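PDB 3EN8: SnoaL-like domain-containing protein from Burkholderia xenovorans LB400, which is of unknown function but adopts an NTF2-like fold of the SnoaL-like family and binds a calcium ion. Local coordinates for residues E4-W15 with I70-Y81. Numbering follows the deposited sequence.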
# COMPACT_ATOMS: atom_id res chain seq x y z
N GLU A 4 7.57 18.62 -5.01
CA GLU A 4 6.51 17.59 -4.90
C GLU A 4 5.54 17.61 -6.08
O GLU A 4 5.09 16.57 -6.57
CB GLU A 4 5.73 17.73 -3.59
CG GLU A 4 6.54 17.23 -2.39
CD GLU A 4 5.93 17.64 -1.06
OE1 GLU A 4 5.00 18.48 -1.08
OE2 GLU A 4 6.37 17.15 -0.00
N GLU A 5 5.16 18.81 -6.48
CA GLU A 5 4.21 18.97 -7.61
C GLU A 5 4.81 18.48 -8.94
O GLU A 5 4.09 17.93 -9.81
CB GLU A 5 3.69 20.39 -7.73
CG GLU A 5 2.57 20.70 -6.74
CD GLU A 5 1.31 19.90 -7.03
OE1 GLU A 5 0.67 20.18 -8.05
OE2 GLU A 5 0.99 18.97 -6.26
N LYS A 6 6.12 18.65 -9.04
CA LYS A 6 6.89 18.11 -10.19
C LYS A 6 6.93 16.58 -10.21
O LYS A 6 6.76 15.94 -11.27
CB LYS A 6 8.29 18.71 -10.27
CG LYS A 6 8.24 20.11 -10.94
CD LYS A 6 9.55 20.88 -10.77
CE LYS A 6 9.38 22.40 -11.12
NZ LYS A 6 10.60 23.18 -10.77
N ILE A 7 7.09 15.97 -9.03
CA ILE A 7 6.98 14.52 -8.92
C ILE A 7 5.55 14.10 -9.28
O ILE A 7 5.33 13.18 -10.08
CB ILE A 7 7.46 13.96 -7.52
CG1 ILE A 7 8.97 14.12 -7.42
CG2 ILE A 7 7.06 12.50 -7.34
CD1 ILE A 7 9.58 13.77 -6.03
N ARG A 8 4.58 14.79 -8.72
CA ARG A 8 3.18 14.44 -8.98
C ARG A 8 2.85 14.53 -10.49
O ARG A 8 2.19 13.67 -11.03
CB ARG A 8 2.22 15.28 -8.12
CG ARG A 8 0.74 14.87 -8.23
CD ARG A 8 -0.18 15.69 -7.28
NE ARG A 8 0.07 15.43 -5.85
CZ ARG A 8 -0.56 14.50 -5.14
NH1 ARG A 8 -1.50 13.76 -5.70
NH2 ARG A 8 -0.30 14.33 -3.87
N GLU A 9 3.35 15.56 -11.15
CA GLU A 9 3.23 15.67 -12.62
C GLU A 9 3.79 14.45 -13.34
O GLU A 9 3.14 13.87 -14.24
CB GLU A 9 3.94 16.93 -13.13
CG GLU A 9 3.76 17.19 -14.64
CD GLU A 9 4.52 18.41 -15.11
OE1 GLU A 9 5.62 18.65 -14.59
OE2 GLU A 9 4.02 19.14 -16.00
N ALA A 10 4.97 14.01 -12.89
CA ALA A 10 5.67 12.85 -13.46
C ALA A 10 4.83 11.59 -13.22
O ALA A 10 4.71 10.71 -14.09
CB ALA A 10 7.07 12.70 -12.81
N LEU A 11 4.26 11.52 -12.02
CA LEU A 11 3.41 10.36 -11.66
C LEU A 11 2.13 10.27 -12.46
O LEU A 11 1.74 9.19 -12.91
CB LEU A 11 3.05 10.36 -10.20
CG LEU A 11 4.11 9.87 -9.26
CD1 LEU A 11 3.67 10.17 -7.81
CD2 LEU A 11 4.36 8.36 -9.51
N ASN A 12 1.49 11.42 -12.66
CA ASN A 12 0.27 11.48 -13.50
C ASN A 12 0.58 10.93 -14.90
O ASN A 12 -0.21 10.20 -15.51
CB ASN A 12 -0.26 12.92 -13.59
CG ASN A 12 -0.91 13.40 -12.31
OD1 ASN A 12 -1.23 12.59 -11.45
ND2 ASN A 12 -1.04 14.72 -12.15
N ALA A 13 1.75 11.30 -15.39
CA ALA A 13 2.16 10.92 -16.77
C ALA A 13 2.50 9.43 -16.83
O ALA A 13 2.18 8.70 -17.81
CB ALA A 13 3.33 11.79 -17.26
N HIS A 14 3.12 8.99 -15.75
CA HIS A 14 3.47 7.57 -15.55
C HIS A 14 2.25 6.72 -15.65
O HIS A 14 2.23 5.67 -16.31
CB HIS A 14 4.11 7.35 -14.17
CG HIS A 14 4.40 5.90 -13.85
ND1 HIS A 14 5.41 5.19 -14.47
CD2 HIS A 14 3.79 5.04 -13.01
CE1 HIS A 14 5.43 3.96 -13.98
NE2 HIS A 14 4.44 3.84 -13.10
N TRP A 15 1.19 7.15 -14.97
CA TRP A 15 -0.00 6.31 -14.88
C TRP A 15 -0.80 6.39 -16.17
O TRP A 15 -1.43 5.42 -16.60
CB TRP A 15 -0.90 6.68 -13.69
CG TRP A 15 -0.18 6.41 -12.39
CD1 TRP A 15 0.05 7.30 -11.42
CD2 TRP A 15 0.44 5.17 -11.98
NE1 TRP A 15 0.79 6.71 -10.39
CE2 TRP A 15 1.03 5.40 -10.71
CE3 TRP A 15 0.56 3.89 -12.55
CZ2 TRP A 15 1.74 4.42 -10.03
CZ3 TRP A 15 1.23 2.92 -11.86
CH2 TRP A 15 1.83 3.20 -10.62
N ILE A 70 -3.50 9.50 -5.24
CA ILE A 70 -2.05 9.64 -5.13
C ILE A 70 -1.73 10.57 -3.96
O ILE A 70 -2.27 11.64 -3.84
CB ILE A 70 -1.39 10.22 -6.42
CG1 ILE A 70 -1.64 9.33 -7.62
CG2 ILE A 70 0.14 10.45 -6.23
CD1 ILE A 70 -1.56 10.07 -9.00
N GLN A 71 -0.90 10.06 -3.08
CA GLN A 71 -0.38 10.83 -1.91
C GLN A 71 1.12 10.85 -1.97
O GLN A 71 1.75 9.91 -2.44
CB GLN A 71 -0.79 10.18 -0.59
CG GLN A 71 -2.28 10.12 -0.33
CD GLN A 71 -2.56 9.53 1.01
OE1 GLN A 71 -2.41 10.22 2.03
NE2 GLN A 71 -2.88 8.27 1.04
N GLY A 72 1.70 11.93 -1.48
CA GLY A 72 3.13 12.00 -1.47
C GLY A 72 3.61 13.12 -0.60
O GLY A 72 2.95 14.15 -0.42
N GLU A 73 4.74 12.85 -0.02
CA GLU A 73 5.50 13.86 0.74
C GLU A 73 6.98 13.65 0.48
O GLU A 73 7.49 12.56 0.58
CB GLU A 73 5.19 13.72 2.23
CG GLU A 73 5.98 14.62 3.10
CD GLU A 73 5.57 16.06 2.99
OE1 GLU A 73 4.51 16.34 2.38
OE2 GLU A 73 6.33 16.91 3.50
N GLY A 74 7.67 14.72 0.11
CA GLY A 74 9.10 14.61 -0.19
C GLY A 74 9.37 13.59 -1.27
O GLY A 74 8.89 13.72 -2.41
N ASN A 75 10.10 12.53 -0.89
CA ASN A 75 10.53 11.54 -1.88
C ASN A 75 9.72 10.25 -1.74
O ASN A 75 9.98 9.29 -2.44
CB ASN A 75 12.02 11.23 -1.78
CG ASN A 75 12.88 12.27 -2.48
OD1 ASN A 75 12.50 12.82 -3.52
ND2 ASN A 75 14.06 12.53 -1.91
N LEU A 76 8.69 10.28 -0.89
CA LEU A 76 7.82 9.10 -0.68
C LEU A 76 6.46 9.30 -1.30
O LEU A 76 5.72 10.23 -0.93
CB LEU A 76 7.67 8.81 0.81
CG LEU A 76 6.86 7.57 1.21
CD1 LEU A 76 7.53 6.29 0.63
CD2 LEU A 76 6.76 7.48 2.73
N TRP A 77 6.11 8.36 -2.18
CA TRP A 77 4.89 8.46 -2.98
C TRP A 77 4.12 7.14 -2.96
O TRP A 77 4.68 6.05 -2.98
CB TRP A 77 5.23 8.92 -4.40
CG TRP A 77 5.70 10.36 -4.30
CD1 TRP A 77 6.93 10.79 -3.92
CD2 TRP A 77 4.90 11.53 -4.45
NE1 TRP A 77 6.95 12.17 -3.82
CE2 TRP A 77 5.70 12.64 -4.13
CE3 TRP A 77 3.55 11.74 -4.82
CZ2 TRP A 77 5.22 13.93 -4.21
CZ3 TRP A 77 3.09 13.00 -4.86
CH2 TRP A 77 3.92 14.09 -4.55
N ILE A 78 2.81 7.28 -2.89
CA ILE A 78 1.95 6.11 -2.93
C ILE A 78 0.69 6.31 -3.73
O ILE A 78 -0.11 7.22 -3.52
CB ILE A 78 1.67 5.55 -1.52
CG1 ILE A 78 0.96 4.20 -1.66
CG2 ILE A 78 0.89 6.55 -0.63
CD1 ILE A 78 0.81 3.48 -0.33
N THR A 79 0.55 5.41 -4.68
CA THR A 79 -0.55 5.45 -5.65
C THR A 79 -1.41 4.23 -5.41
O THR A 79 -0.94 3.09 -5.36
CB THR A 79 -0.07 5.50 -7.13
OG1 THR A 79 0.76 6.62 -7.37
CG2 THR A 79 -1.29 5.52 -8.08
N GLU A 80 -2.69 4.53 -5.24
CA GLU A 80 -3.74 3.54 -5.15
C GLU A 80 -4.49 3.57 -6.46
O GLU A 80 -4.92 4.63 -6.92
CB GLU A 80 -4.70 3.86 -4.00
CG GLU A 80 -4.10 3.81 -2.57
CD GLU A 80 -5.04 4.40 -1.58
OE1 GLU A 80 -6.10 3.77 -1.39
OE2 GLU A 80 -4.73 5.49 -1.03
N TYR A 81 -4.64 2.42 -7.06
CA TYR A 81 -5.24 2.39 -8.42
C TYR A 81 -5.78 1.04 -8.67
O TYR A 81 -5.46 0.12 -7.97
CB TYR A 81 -4.24 2.79 -9.51
CG TYR A 81 -2.99 1.92 -9.74
CD1 TYR A 81 -1.89 1.99 -8.86
CD2 TYR A 81 -2.88 1.09 -10.83
CE1 TYR A 81 -0.77 1.23 -9.07
CE2 TYR A 81 -1.73 0.33 -11.06
CZ TYR A 81 -0.66 0.40 -10.17
OH TYR A 81 0.48 -0.38 -10.41
O HOH W 1 1.58 15.72 -2.11
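The indole of Trp-77 lies flat between helix and hairpin: Ile-7 CG2 sits over one face, 3.5 Å from the centroid of the five-membered ring in a CH-pi contact, and Gly-72 CA lies above the opposite face, toward its rim. At its edge come Glu-4 CB and the guanidinium of Arg-8, whose plane is turned 68° from the ring, while Leu-11 CD1 meets CE3 of Trp-77 obliquely at 3.4 Å. Trp-77 NE1 donates to Gly-74 O (2.9 Å), which fixes the rotation of the indole and ties it to the type II' turn from Glu-73 to Leu-76. One helical turn on from Leu-11, the Trp-15 ring carries Thr-79 CG2 and Tyr-81 on one face and His-14 on the other; its six-membered ring meets Tyr-81 obliquely, and NE1 makes a weak bond to Thr-79 OG1. The extended chain of Glu-4 brings OE2 to Gly-74 N, 2.8 Å away and almost straight, although Glu-73 OE1 lies only 3.1 Å from the same Glu-4 OE2, a proximity that might raise the pKa of either acid. A bend at chi3 (-66°) turns the Arg-8 guanidinium edge-on to Ile-70 O, with NH1 at 2.9 Å; a water links NH2 to Gly-72 O. The 4-15 part of helix 3-20 runs along the inner side of the hairpin, at 34° to strand 76-81 and roughly antiparallel to strand 70-73, the helix lying on the curved sheet as in the alpha+beta cone of NTF2-like folds. Strand 88-99 continues this floor, Phe-98 meeting Trp-77 and Met-96 touching Leu-11, while the hairpin's other side packs against another chain, Ile-78 meeting Ile-78 of the second subunit.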